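Aldehyde dehydrogenase (Bartonella henselae, PDB 3I44) probably oxidises aldehydes to carboxylic acids with a nicotinamide adenine dinucleotide as hydride acceptor, as other members of the aldehyde dehydrogenase family do. Local coordinates at residues 234-239 / 254-259; 278-283 / 440-445; 290-295 / 321-326. The protein carries 1 engineered substitution. All blocks are in the same frame, centred on the assembly; numbering follows the deposited sequence. Where two conformers were deposited one is given.

Interaction 1: residues 234-239 / 254-259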
loop_
_atom_site.group_PDB
_atom_site.type_symbol
_atom_site.label_atom_id
_atom_site.label_comp_id
_atom_site.label_asym_id
_atom_site.label_seq_id
_atom_site.Cartn_x
_atom_site.Cartn_y
_atom_site.Cartn_z
ATOM N N TYR A 234 -6.424 -7.188 17.335
ATOM C CA TYR A 234 -5.389 -6.713 18.241
ATOM C C TYR A 234 -3.981 -6.656 17.569
ATOM O O TYR A 234 -3.226 -5.686 17.735
ATOM C CB TYR A 234 -5.358 -7.609 19.490
ATOM C CG TYR A 234 -4.400 -7.116 20.544
ATOM C CD1 TYR A 234 -4.660 -5.934 21.260
ATOM C CD2 TYR A 234 -3.218 -7.798 20.804
ATOM C CE1 TYR A 234 -3.759 -5.474 22.246
ATOM C CE2 TYR A 234 -2.308 -7.358 21.774
ATOM C CZ TYR A 234 -2.581 -6.195 22.489
ATOM O OH TYR A 234 -1.683 -5.765 23.454
ATOM N N LEU A 235 -3.625 -7.693 16.819
ATOM C CA LEU A 235 -2.405 -7.638 15.987
ATOM C C LEU A 235 -2.436 -6.461 14.987
ATOM O O LEU A 235 -1.470 -5.705 14.856
ATOM C CB LEU A 235 -2.214 -8.970 15.218
ATOM C CG LEU A 235 -1.939 -10.235 16.036
ATOM C CD1 LEU A 235 -1.778 -11.463 15.117
ATOM C CD2 LEU A 235 -0.708 -10.105 16.932
ATOM N N SER A 236 -3.549 -6.282 14.288
ATOM C CA SER A 236 -3.611 -5.237 13.272
ATOM C C SER A 236 -3.488 -3.834 13.859
ATOM O O SER A 236 -3.090 -2.906 13.169
ATOM C CB SER A 236 -4.881 -5.363 12.449
ATOM O OG SER A 236 -5.984 -5.284 13.310
ATOM N N ALA A 237 -3.787 -3.678 15.144
ATOM C CA ALA A 237 -3.671 -2.382 15.807
ATOM C C ALA A 237 -2.424 -2.246 16.687
ATOM O O ALA A 237 -2.186 -1.189 17.244
ATOM C CB ALA A 237 -4.980 -2.067 16.626
ATOM N N HIS A 238 -1.605 -3.291 16.793
ATOM C CA HIS A 238 -0.520 -3.281 17.764
ATOM C C HIS A 238 0.624 -2.342 17.314
ATOM O O HIS A 238 1.059 -2.378 16.165
ATOM C CB HIS A 238 0.004 -4.692 18.005
ATOM C CG HIS A 238 0.758 -4.840 19.282
ATOM N ND1 HIS A 238 2.044 -4.378 19.442
ATOM C CD2 HIS A 238 0.400 -5.384 20.468
ATOM C CE1 HIS A 238 2.450 -4.636 20.672
ATOM N NE2 HIS A 238 1.474 -5.251 21.314
ATOM N N PRO A 239 1.112 -1.501 18.227
ATOM C CA PRO A 239 2.119 -0.513 17.817
ATOM C C PRO A 239 3.510 -1.098 17.485
ATOM O O PRO A 239 4.269 -0.443 16.785
ATOM C CB PRO A 239 2.181 0.457 19.016
ATOM C CG PRO A 239 1.733 -0.358 20.207
ATOM C CD PRO A 239 0.715 -1.358 19.649
ATOM N N LYS A 254 -11.324 -5.026 5.328
ATOM C CA LYS A 254 -11.678 -3.624 5.616
ATOM C C LYS A 254 -11.425 -3.315 7.055
ATOM O O LYS A 254 -10.915 -2.244 7.363
ATOM C CB LYS A 254 -13.151 -3.325 5.298
ATOM C CG LYS A 254 -13.512 -3.397 3.816
ATOM C CD LYS A 254 -15.024 -3.650 3.608
ATOM C CE LYS A 254 -15.547 -3.038 2.331
ATOM N NZ LYS A 254 -16.687 -3.758 1.696
ATOM N N ASP A 255 -11.753 -4.242 7.961
ATOM C CA ASP A 255 -11.534 -3.976 9.386
ATOM C C ASP A 255 -10.053 -4.039 9.762
ATOM O O ASP A 255 -9.603 -3.279 10.621
ATOM C CB ASP A 255 -12.345 -4.925 10.267
ATOM C CG ASP A 255 -13.827 -4.599 10.253
ATOM O OD1 ASP A 255 -14.170 -3.444 9.926
ATOM O OD2 ASP A 255 -14.636 -5.498 10.549
ATOM N N ILE A 256 -9.299 -4.934 9.123
ATOM C CA ILE A 256 -7.855 -4.976 9.315
ATOM C C ILE A 256 -7.268 -3.640 8.923
ATOM O O ILE A 256 -6.454 -3.079 9.648
ATOM C CB ILE A 256 -7.180 -6.091 8.455
ATOM C CG1 ILE A 256 -7.530 -7.497 8.965
ATOM C CG2 ILE A 256 -5.670 -5.915 8.433
ATOM C CD1 ILE A 256 -7.105 -7.820 10.368
ATOM N N SER A 257 -7.680 -3.140 7.755
ATOM C CA SER A 257 -7.180 -1.870 7.256
ATOM C C SER A 257 -7.525 -0.725 8.189
ATOM O O SER A 257 -6.683 0.132 8.421
ATOM C CB SER A 257 -7.721 -1.529 5.850
ATOM O OG SER A 257 -7.169 -2.385 4.878
ATOM N N LYS A 258 -8.758 -0.723 8.707
ATOM C CA LYS A 258 -9.203 0.335 9.643
ATOM C C LYS A 258 -8.356 0.306 10.918
ATOM O O LYS A 258 -7.839 1.344 11.346
ATOM C CB LYS A 258 -10.710 0.197 9.972
ATOM N N ASN A 259 -8.134 -0.884 11.475
ATOM C CA ASN A 259 -7.381 -1.010 12.730
ATOM C C ASN A 259 -5.914 -0.632 12.562
ATOM O O ASN A 259 -5.308 -0.066 13.483
ATOM C CB ASN A 259 -7.496 -2.436 13.295
ATOM C CG ASN A 259 -8.921 -2.758 13.786
ATOM O OD1 ASN A 259 -9.621 -1.873 14.243
ATOM N ND2 ASN A 259 -9.341 -4.006 13.665
#

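Interaction 2: residues 278-283 / 440-445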
loop_
_atom_site.group_PDB
_atom_site.type_symbol
_atom_site.label_atom_id
_atom_site.label_comp_id
_atom_site.label_asym_id
_atom_site.label_seq_id
_atom_site.Cartn_x
_atom_site.Cartn_y
_atom_site.Cartn_z
ATOM N N ILE A 278 -15.176 -16.171 -19.374
ATOM C CA ILE A 278 -15.752 -15.822 -20.646
ATOM C C ILE A 278 -15.398 -16.883 -21.676
ATOM O O ILE A 278 -14.224 -17.043 -22.069
ATOM C CB ILE A 278 -15.284 -14.459 -21.146
ATOM C CG1 ILE A 278 -15.663 -13.360 -20.156
ATOM C CG2 ILE A 278 -15.860 -14.185 -22.534
ATOM C CD1 ILE A 278 -14.964 -11.965 -20.433
ATOM N N ILE A 279 -16.424 -17.612 -22.108
ATOM C CA ILE A 279 -16.245 -18.757 -23.035
ATOM C C ILE A 279 -16.933 -18.439 -24.354
ATOM O O ILE A 279 -18.152 -18.294 -24.433
ATOM C CB ILE A 279 -16.772 -20.060 -22.455
ATOM C CG1 ILE A 279 -16.150 -20.280 -21.067
ATOM C CG2 ILE A 279 -16.478 -21.249 -23.402
ATOM C CD1 ILE A 279 -16.481 -21.616 -20.426
ATOM N N PHE A 280 -16.113 -18.264 -25.376
ATOM C CA PHE A 280 -16.591 -18.007 -26.719
ATOM C C PHE A 280 -16.913 -19.310 -27.430
ATOM O O PHE A 280 -16.422 -20.370 -27.050
ATOM C CB PHE A 280 -15.554 -17.215 -27.516
ATOM C CG PHE A 280 -15.468 -15.778 -27.124
ATOM C CD1 PHE A 280 -16.325 -14.838 -27.694
ATOM C CD2 PHE A 280 -14.555 -15.357 -26.158
ATOM C CE1 PHE A 280 -16.256 -13.521 -27.341
ATOM C CE2 PHE A 280 -14.494 -14.025 -25.780
ATOM C CZ PHE A 280 -15.329 -13.098 -26.382
ATOM N N ALA A 281 -17.756 -19.207 -28.469
ATOM C CA ALA A 281 -18.125 -20.362 -29.318
ATOM C C ALA A 281 -16.897 -21.067 -29.940
ATOM O O ALA A 281 -16.934 -22.257 -30.261
ATOM C CB ALA A 281 -19.132 -19.926 -30.422
ATOM N N ASP A 282 -15.818 -20.320 -30.123
ATOM C CA ASP A 282 -14.621 -20.867 -30.745
ATOM C C ASP A 282 -13.593 -21.342 -29.727
ATOM O O ASP A 282 -12.433 -21.558 -30.086
ATOM C CB ASP A 282 -14.018 -19.877 -31.758
ATOM C CG ASP A 282 -13.489 -18.545 -31.117
ATOM O OD1 ASP A 282 -13.415 -18.419 -29.874
ATOM O OD2 ASP A 282 -13.138 -17.628 -31.898
ATOM N N ALA A 283 -14.017 -21.551 -28.472
ATOM C CA ALA A 283 -13.130 -22.107 -27.449
ATOM C C ALA A 283 -12.761 -23.553 -27.805
ATOM O O ALA A 283 -13.489 -24.218 -28.526
ATOM C CB ALA A 283 -13.764 -22.017 -26.038
ATOM N N ARG A 440 -6.633 -15.686 -30.910
ATOM C CA ARG A 440 -5.612 -15.059 -30.053
ATOM C C ARG A 440 -5.821 -13.547 -29.937
ATOM O O ARG A 440 -5.743 -12.984 -28.812
ATOM C CB ARG A 440 -4.235 -15.319 -30.606
ATOM C CG ARG A 440 -3.110 -14.942 -29.651
ATOM C CD ARG A 440 -1.827 -15.455 -30.218
ATOM N NE ARG A 440 -0.718 -15.210 -29.320
ATOM C CZ ARG A 440 0.524 -15.642 -29.536
ATOM N NH1 ARG A 440 0.824 -16.349 -30.615
ATOM N NH2 ARG A 440 1.465 -15.381 -28.657
ATOM N N SER A 441 -6.167 -12.915 -31.078
ATOM C CA SER A 441 -6.531 -11.508 -31.097
ATOM C C SER A 441 -7.688 -11.184 -30.194
ATOM O O SER A 441 -7.672 -10.167 -29.498
ATOM C CB SER A 441 -6.881 -11.032 -32.505
ATOM O OG SER A 441 -5.708 -11.076 -33.288
ATOM N N LYS A 442 -8.721 -12.006 -30.259
ATOM C CA LYS A 442 -9.881 -11.803 -29.405
ATOM C C LYS A 442 -9.503 -12.004 -27.902
ATOM O O LYS A 442 -9.873 -11.228 -27.022
ATOM C CB LYS A 442 -11.017 -12.721 -29.872
ATOM C CG LYS A 442 -12.352 -12.380 -29.238
ATOM C CD LYS A 442 -13.531 -12.910 -30.046
ATOM C CE LYS A 442 -13.556 -14.441 -30.032
ATOM N NZ LYS A 442 -14.537 -14.838 -31.038
ATOM N N CYS A 443 -8.714 -13.020 -27.622
ATOM C CA CYS A 443 -8.192 -13.211 -26.271
ATOM C C CYS A 443 -7.489 -11.952 -25.766
ATOM O O CYS A 443 -7.691 -11.544 -24.624
ATOM C CB CYS A 443 -7.241 -14.414 -26.195
ATOM S SG CYS A 443 -8.056 -16.007 -26.330
ATOM N N ARG A 444 -6.683 -11.335 -26.623
ATOM C CA ARG A 444 -5.918 -10.169 -26.238
ATOM C C ARG A 444 -6.808 -8.968 -25.979
ATOM O O ARG A 444 -6.628 -8.298 -24.967
ATOM C CB ARG A 444 -4.872 -9.831 -27.295
ATOM C CG ARG A 444 -3.721 -10.778 -27.287
ATOM C CD ARG A 444 -2.793 -10.490 -28.443
ATOM N NE ARG A 444 -1.572 -11.275 -28.354
ATOM C CZ ARG A 444 -0.507 -11.076 -29.124
ATOM N NH1 ARG A 444 -0.524 -10.144 -30.063
ATOM N NH2 ARG A 444 0.578 -11.805 -28.954
ATOM N N ARG A 445 -7.747 -8.696 -26.877
ATOM C CA ARG A 445 -8.712 -7.604 -26.678
ATOM C C ARG A 445 -9.462 -7.725 -25.354
ATOM O O ARG A 445 -9.577 -6.747 -24.612
ATOM C CB ARG A 445 -9.784 -7.557 -27.773
ATOM C CG ARG A 445 -9.333 -7.183 -29.133
ATOM C CD ARG A 445 -10.550 -6.787 -30.037
ATOM N NE ARG A 445 -11.406 -7.943 -30.356
ATOM C CZ ARG A 445 -11.186 -8.820 -31.336
ATOM N NH1 ARG A 445 -10.123 -8.731 -32.112
ATOM N NH2 ARG A 445 -12.021 -9.819 -31.516
#

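Interaction 3: residues 290-295 / 321-326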
loop_
_atom_site.group_PDB
_atom_site.type_symbol
_atom_site.label_atom_id
_atom_site.label_comp_id
_atom_site.label_asym_id
_atom_site.label_seq_id
_atom_site.Cartn_x
_atom_site.Cartn_y
_atom_site.Cartn_z
ATOM N N ARG A 290 -13.558 -27.990 -18.460
ATOM C CA ARG A 290 -12.481 -27.440 -17.642
ATOM C C ARG A 290 -13.050 -26.370 -16.665
ATOM O O ARG A 290 -12.755 -26.374 -15.460
ATOM C CB ARG A 290 -11.430 -26.840 -18.596
ATOM C CG ARG A 290 -10.220 -26.260 -17.943
ATOM C CD ARG A 290 -9.072 -25.914 -18.925
ATOM N NE ARG A 290 -9.400 -24.861 -19.901
ATOM C CZ ARG A 290 -9.520 -25.046 -21.226
ATOM N NH1 ARG A 290 -9.369 -26.253 -21.792
ATOM N NH2 ARG A 290 -9.821 -24.020 -22.003
ATOM N N GLY A 291 -13.893 -25.502 -17.207
ATOM C CA GLY A 291 -14.529 -24.437 -16.447
ATOM C C GLY A 291 -15.412 -24.907 -15.313
ATOM O O GLY A 291 -15.378 -24.356 -14.190
ATOM N N VAL A 292 -16.227 -25.916 -15.602
ATOM C CA VAL A 292 -17.175 -26.422 -14.605
ATOM C C VAL A 292 -16.395 -27.137 -13.512
ATOM O O VAL A 292 -16.528 -26.847 -12.308
ATOM C CB VAL A 292 -18.290 -27.302 -15.262
ATOM C CG1 VAL A 292 -19.224 -27.853 -14.188
ATOM C CG2 VAL A 292 -19.086 -26.488 -16.297
ATOM N N ARG A 293 -15.489 -28.002 -13.930
ATOM C CA ARG A 293 -14.618 -28.672 -12.985
ATOM C C ARG A 293 -13.851 -27.716 -12.078
ATOM O O ARG A 293 -13.680 -27.990 -10.866
ATOM C CB ARG A 293 -13.607 -29.571 -13.718
ATOM C CG ARG A 293 -14.203 -30.852 -14.275
ATOM C CD ARG A 293 -13.162 -31.674 -15.055
ATOM N NE ARG A 293 -13.736 -32.956 -15.448
ATOM C CZ ARG A 293 -13.928 -33.392 -16.702
ATOM N NH1 ARG A 293 -13.570 -32.674 -17.781
ATOM N NH2 ARG A 293 -14.489 -34.590 -16.878
ATOM N N HIS A 294 -13.367 -26.612 -12.649
ATOM C CA HIS A 294 -12.565 -25.645 -11.871
ATOM C C HIS A 294 -13.486 -25.006 -10.774
ATOM O O HIS A 294 -13.063 -24.811 -9.625
ATOM C CB HIS A 294 -11.963 -24.550 -12.799
ATOM C CG HIS A 294 -10.922 -23.700 -12.143
ATOM N ND1 HIS A 294 -10.160 -22.782 -12.838
ATOM C CD2 HIS A 294 -10.510 -23.628 -10.853
ATOM C CE1 HIS A 294 -9.310 -22.201 -12.006
ATOM N NE2 HIS A 294 -9.512 -22.687 -10.793
ATOM N N CYS A 295 -14.737 -24.700 -11.140
ATOM C CA CYS A 295 -15.701 -24.150 -10.194
ATOM C C CYS A 295 -15.929 -25.035 -8.952
ATOM O O CYS A 295 -16.035 -24.523 -7.840
ATOM C CB CYS A 295 -17.043 -23.858 -10.879
ATOM S SG CYS A 295 -18.170 -22.816 -9.856
ATOM N N LYS A 321 -25.992 -27.804 -20.895
ATOM C CA LYS A 321 -26.041 -29.259 -20.955
ATOM C C LYS A 321 -24.730 -29.840 -20.422
ATOM O O LYS A 321 -24.735 -30.817 -19.663
ATOM C CB LYS A 321 -26.351 -29.727 -22.398
ATOM N N THR A 322 -23.599 -29.213 -20.758
ATOM C CA THR A 322 -22.282 -29.707 -20.294
ATOM C C THR A 322 -22.113 -29.537 -18.794
ATOM O O THR A 322 -21.689 -30.461 -18.105
ATOM C CB THR A 322 -21.112 -29.009 -21.034
ATOM O OG1 THR A 322 -21.234 -29.261 -22.437
ATOM C CG2 THR A 322 -19.774 -29.488 -20.558
ATOM N N ALA A 323 -22.455 -28.354 -18.287
ATOM C CA ALA A 323 -22.468 -28.112 -16.821
ATOM C C ALA A 323 -23.338 -29.137 -16.049
ATOM O O ALA A 323 -22.936 -29.692 -15.028
ATOM C CB ALA A 323 -22.956 -26.688 -16.541
ATOM N N LYS A 324 -24.533 -29.406 -16.568
ATOM C CA LYS A 324 -25.415 -30.415 -15.980
ATOM C C LYS A 324 -24.740 -31.775 -15.888
ATOM O O LYS A 324 -24.714 -32.373 -14.827
ATOM C CB LYS A 324 -26.704 -30.538 -16.805
ATOM C CG LYS A 324 -27.765 -31.480 -16.212
ATOM C CD LYS A 324 -29.041 -31.412 -17.105
ATOM C CE LYS A 324 -30.322 -31.824 -16.390
ATOM N NZ LYS A 324 -30.529 -33.283 -16.447
ATOM N N ASP A 325 -24.208 -32.262 -17.011
ATOM C CA ASP A 325 -23.511 -33.559 -17.046
ATOM C C ASP A 325 -22.359 -33.637 -16.050
ATOM O O ASP A 325 -22.236 -34.606 -15.276
ATOM C CB ASP A 325 -22.964 -33.834 -18.472
ATOM C CG ASP A 325 -22.441 -35.273 -18.645
ATOM O OD1 ASP A 325 -23.242 -36.228 -18.543
ATOM O OD2 ASP A 325 -21.222 -35.453 -18.904
ATOM N N ILE A 326 -21.493 -32.621 -16.079
ATOM C CA ILE A 326 -20.333 -32.635 -15.194
ATOM C C ILE A 326 -20.788 -32.594 -13.727
ATOM O O ILE A 326 -20.317 -33.386 -12.912
ATOM C CB ILE A 326 -19.345 -31.489 -15.514
ATOM C CG1 ILE A 326 -18.766 -31.638 -16.925
ATOM C CG2 ILE A 326 -18.231 -31.501 -14.528
ATOM C CD1 ILE A 326 -17.905 -32.889 -17.125
#

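Interaction 1: residues 234-239 / 254-259
Ser236 lies against the flank of helix 250-261, its side chain overlapping those of Ile256 and Asn259. Its CB rests on Ile256 CD1 at 3.9 Å, while its OG passes close over the methylene of Asn259, with OG to Asn259 CB 3.2 Å. The hydroxyl sits between the backbone N and the carbonyl carbon of its own residue (chi1 58°), a rotation that turns it back to its own helix, where it is bonded to Ser233 O and weakly to Gly232 O. The amide nitrogen of Asn259 comes no nearer than 3.6 Å from ND2 to Ser236 OG, and no bond forms.

One residue on, Ala237 makes the closest backbone approach of the pair. Its CB lies 3.7 Å from Asn259 O and 4.2 Å from Asn259 CB, so Ala237 meets the other helix with no more than a methyl group. Ile256 comes in from the sheet side: CG1 lies beside the backbone N (chi1 -70°), and the next bend brings CD1 forward to the serine. The same side chain also packs on Ile244 and Phe246 of strand 243-247.

The two helices follow successive strands of the Rossmann-like domain that binds the nicotinamide cofactor in this family. Ser257 and Lys258 pack on Ser261 of the second subunit, so helix 250-261 lies between helix 228-237 and that subunit. With no hydrogen bond between the segments, the contact rests on van der Waals packing, the Ser236 hydroxyl within it being bonded inside its own helix.

Interaction 2: residues 278-283 / 440-445
Asp282 and Lys442 form a salt bridge at the C-terminal ends of parallel strands in the second alpha/beta domain, the catalytic domain of this family, joining the turn after strand 276-279 to the first turn of helix 440-449. The ammonium group reaches one carboxylate oxygen, Lys442 NZ to Asp282 OD2 3.2 Å, and arrives from above the carboxylate plane, 46° out of it. The other oxygen, OD1, is hydrogen-bonded to Ser437 OG, so both ends of the carboxylate have a partner.

Asp282 belongs to a type I turn closed by Ala283 N to Phe280 O at 3.0 Å. The turn is secured further by Ala281 N bonding to Glu312 OE2 and by Asp282 O accepting from Gln438 NE2. On the helix side, Lys442 N makes a weak bond to Asp439 OD1. Arg440 and Arg444 face the other way, each in a salt bridge through NE to the C-terminal carboxylate of Trp497 of the second subunit.

The lysine chain crosses the ring of Phe280, which also meets Phe414 edge-to-face. A bend at chi3 (67°) carries Lys442 CE over the ring face in a CH-pi contact, 3.8 Å from the centroid and 17° off the normal; the nearest ring atom is Phe280 CD1, 3.6 Å from CE.

Interaction 3: residues 290-295 / 321-326
The backbone bond from His294 N to Arg290 O, 2.9 Å long, closes the helical turn that presents Val292 and Arg293 to Ala323 and Ile326. Between the two segments the contact itself is made without hydrogen bonds. Val292 divides its two methyls between the partners. With CG1 anti to the backbone N (chi1 178°), that branch lies on Ile326, CG1 to CG2 3.8 Å, while CG2 rests over the neighbouring turn, 3.8 Å from Ala323 CA and 3.9 Å from Ala323 CB.

Arg293 runs out extended beside this apolar patch and crosses the isoleucine at about a right angle. Ile326 CD1 sits over one face of its guanidinium, displaced toward the rim, with the NH2 of Arg293 3.8 Å away; further back, the CG of Arg293 lies 4.1 Å from Ile326 CG2. The isoleucine thus serves both the buried valine and the exposed arginine.

The segment axes approach to 9.6 Å and cross at -46°. Helix 287-296 is the connection of a beta-alpha-beta crossover between the adjacent parallel strands 276-279 and 308-312, and helix 316-329 follows the second of them. Beneath the pair, Val292 packs on Leu409 of strand 408-414, while Arg290 NH2 bonds to Gln436 and the His294 ring meets that of Tyr434, both on strand 432-436. Helix 287-296 therefore spans the middle of the sheet, with helix 316-329 alongside it.

In the fold
From the N terminus, interaction 1 comes first and closes a short loop of 14 residues that contains strand 243-247, packing two helices of the probable cofactor-binding domain together beside its sheet. The chain then passes to the second large sheet, where interaction 2 opens at 278-283 and closes only at 440-445, after 156 residues. Interaction 3, joining 290-295 to 321-326, falls entirely within that long loop, so these two nest and no pair crosses. Their centres are 19 Å apart, whereas that of interaction 1 is 42 Å from interaction 2 and 40 Å from interaction 3. Interactions 1 and 2 each include a helix that touches the second subunit; interaction 3 joins two helices of one layer over the second sheet.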